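Local coordinates for protein yojF (Bacillus subtilis, PDB 1NJH) that is of unknown function, a small protein of the DUF1806 family built from an antiparallel beta sheet and one short helix, at residues Gln13-Leu16 with Glu17-Asp21. Sequence-based numbering, arbitrary orientation. Where two conformers were deposited one is given.
Sequences QASL and ERYAD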
ATOM      1  N   GLN A  13      19.001  -7.301   2.081  1.00 24.44           N
ATOM      2  CA  GLN A  13      19.293  -7.094   0.669  1.00 25.11           C
ATOM      3  C   GLN A  13      19.416  -8.439  -0.032  1.00 25.48           C
ATOM      4  O   GLN A  13      18.878  -8.637  -1.116  1.00 26.32           O
ATOM      5  CB  GLN A  13      20.591  -6.304   0.485  1.00 23.86           C
ATOM      6  CG  GLN A  13      20.936  -6.064  -0.979  1.00 24.23           C
ATOM      7  CD  GLN A  13      19.900  -5.200  -1.689  1.00 24.11           C
ATOM      8  OE1 GLN A  13      19.500  -4.143  -1.184  1.00 23.60           O
ATOM      9  NE2 GLN A  13      19.473  -5.636  -2.867  1.00 26.97           N
ATOM     10  N   ALA A  14      20.130  -9.371   0.589  1.00 29.28           N
ATOM     11  CA  ALA A  14      20.293 -10.694   0.000  1.00 29.91           C
ATOM     12  C   ALA A  14      18.942 -11.393  -0.124  1.00 29.19           C
ATOM     13  O   ALA A  14      18.683 -12.101  -1.092  1.00 28.86           O
ATOM     14  CB  ALA A  14      21.241 -11.533   0.854  1.00 32.54           C
ATOM     15  N   SER A  15      18.079 -11.192   0.864  1.00 27.37           N
ATOM     16  CA  SER A  15      16.757 -11.812   0.851  1.00 25.92           C
ATOM     17  C   SER A  15      15.864 -11.208  -0.240  1.00 24.56           C
ATOM     18  O   SER A  15      15.107 -11.920  -0.909  1.00 22.00           O
ATOM     19  CB  SER A  15      16.093 -11.645   2.222  1.00 30.84           C
ATOM     20  OG  SER A  15      14.836 -12.301   2.262  1.00 37.79           O
ATOM     21  N   LEU A  16      15.952  -9.894  -0.423  1.00 23.24           N
ATOM     22  CA  LEU A  16      15.148  -9.234  -1.446  1.00 23.34           C
ATOM     23  C   LEU A  16      15.525  -9.736  -2.835  1.00 24.41           C
ATOM     24  O   LEU A  16      14.657 -10.036  -3.649  1.00 23.20           O
ATOM     25  CB  LEU A  16      15.319  -7.710  -1.383  1.00 20.85           C
ATOM     26  CG  LEU A  16      14.780  -6.958  -0.157  1.00 18.78           C
ATOM     27  CD1 LEU A  16      15.303  -5.512  -0.173  1.00 20.06           C
ATOM     28  CD2 LEU A  16      13.249  -6.941  -0.153  1.00 16.22           C
ATOM     29  N   GLU A  17      16.822  -9.837  -3.111  1.00 26.64           N
ATOM     30  CA  GLU A  17      17.272 -10.294  -4.420  1.00 27.81           C
ATOM     31  C   GLU A  17      16.825 -11.731  -4.674  1.00 28.96           C
ATOM     32  O   GLU A  17      16.668 -12.155  -5.818  1.00 30.11           O
ATOM     33  CB  GLU A  17      18.797 -10.160  -4.503  1.00 26.54           C
ATOM     34  CG  GLU A  17      19.230  -8.762  -4.115  1.00 29.04           C
ATOM     35  CD  GLU A  17      20.725  -8.543  -4.119  1.00 33.37           C
ATOM     36  OE1 GLU A  17      21.477  -9.495  -3.817  1.00 36.45           O
ATOM     37  OE2 GLU A  17      21.143  -7.398  -4.395  1.00 32.97           O
ATOM     38  N   ARG A  18      16.604 -12.463  -3.592  0.50 29.66           N
ATOM     39  CA  ARG A  18      16.163 -13.848  -3.665  0.50 32.40           C
ATOM     40  C   ARG A  18      14.803 -13.962  -4.357  0.50 30.46           C
ATOM     41  O   ARG A  18      14.587 -14.853  -5.178  0.53 32.14           O
ATOM     42  CB  ARG A  18      16.067 -14.417  -2.249  0.50 36.84           C
ATOM     43  CG  ARG A  18      15.696 -15.886  -2.157  0.50 42.03           C
ATOM     44  CD  ARG A  18      15.293 -16.228  -0.728  0.41 46.80           C
ATOM     45  NE  ARG A  18      16.254 -15.709   0.244  0.47 49.87           N
ATOM     46  CZ  ARG A  18      16.038 -15.650   1.554  0.58 51.30           C
ATOM     47  NH1 ARG A  18      14.890 -16.078   2.060  0.55 52.51           N
ATOM     48  NH2 ARG A  18      16.969 -15.155   2.359  0.56 51.79           N
ATOM     49  N   TYR A  19      13.897 -13.043  -4.030  1.00 27.53           N
ATOM     50  CA  TYR A  19      12.543 -13.050  -4.586  1.00 25.62           C
ATOM     51  C   TYR A  19      12.383 -12.253  -5.875  1.00 25.57           C
ATOM     52  O   TYR A  19      11.280 -12.169  -6.410  1.00 26.36           O
ATOM     53  CB  TYR A  19      11.535 -12.488  -3.574  1.00 24.95           C
ATOM     54  CG  TYR A  19      11.496 -13.193  -2.246  1.00 30.87           C
ATOM     55  CD1 TYR A  19      10.810 -14.395  -2.084  1.00 35.37           C
ATOM     56  CD2 TYR A  19      12.157 -12.658  -1.143  1.00 32.26           C
ATOM     57  CE1 TYR A  19      10.785 -15.046  -0.844  1.00 36.04           C
ATOM     58  CE2 TYR A  19      12.141 -13.296   0.088  1.00 37.44           C
ATOM     59  CZ  TYR A  19      11.457 -14.488   0.232  1.00 36.79           C
ATOM     60  OH  TYR A  19      11.478 -15.121   1.454  1.00 41.39           O
ATOM     61  N   ALA A  20      13.463 -11.657  -6.371  1.00 25.36           N
ATOM     62  CA  ALA A  20      13.377 -10.877  -7.604  1.00 26.24           C
ATOM     63  C   ALA A  20      13.204 -11.755  -8.843  1.00 24.60           C
ATOM     64  O   ALA A  20      13.691 -12.885  -8.887  1.00 29.88           O
ATOM     65  CB  ALA A  20      14.626 -10.008  -7.760  1.00 22.76           C
ATOM     66  N   ASP A  21      12.477 -11.229  -9.825  1.00 26.59           N
ATOM     67  CA  ASP A  21      12.239 -11.862 -11.118  1.00 26.83           C
ATOM     68  C   ASP A  21      11.249 -13.006 -11.231  1.00 27.66           C
ATOM     69  O   ASP A  21      11.166 -13.668 -12.269  1.00 29.04           O
ATOM     70  CB  ASP A  21      13.584 -12.251 -11.742  1.00 27.67           C
ATOM     71  CG  ASP A  21      14.491 -11.048 -11.916  1.00 28.53           C
ATOM     72  OD1 ASP A  21      13.997 -10.023 -12.422  1.00 28.17           O
ATOM     73  OD2 ASP A  21      15.683 -11.120 -11.545  1.00 33.46           O
TER
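Gln13 NE2 gives one hydrogen bond to Glu17 OE2 at 2.9 Å and another to the backbone carbonyl of Ala60, while Gln13 OE1 accepts from Ile62 N; both ends of the amide are thus held and its rotation is fixed. The donor meets Glu17 OE2 from above the carboxylate, 45° out of plane, with the two flat groups turned 70° against each other. An amide suits this place because it can donate to an acid one turn later and still pair with strand backbone. Glu17 CG stands beside the backbone N, which carries the extended chain back along the helix and past Gln13 O, 3.0 Å from CG. That carbonyl also receives the helical bond from Glu17 N at 3.1 Å, nearly straight at 167°. The next bonds are weak: Arg18 N is shared by Ala14 O (3.3 Å) and Ser15 O (3.1 Å), and Tyr19 N reaches Leu16 O. In one of two Arg18 conformers, Ser15 OG lies over a guanidinium face, toward its rim, without a hydrogen bond. Small, buried Ser15 fits closely against Leu95 and Val89. The Tyr19 ring brings CE2 to 3.6 Å from Ser15 OG, its hydroxyl hydrogen-bonded to Asn93 O. Facing the sheet, buried Leu16 and Tyr19, whose branched aliphatic and large ring suit a nonpolar interface, pack on Leu95 and Ile112, seating helix 9-18 against strands 95-101 and 106-113, while Gln13 ties it to strand 45-63.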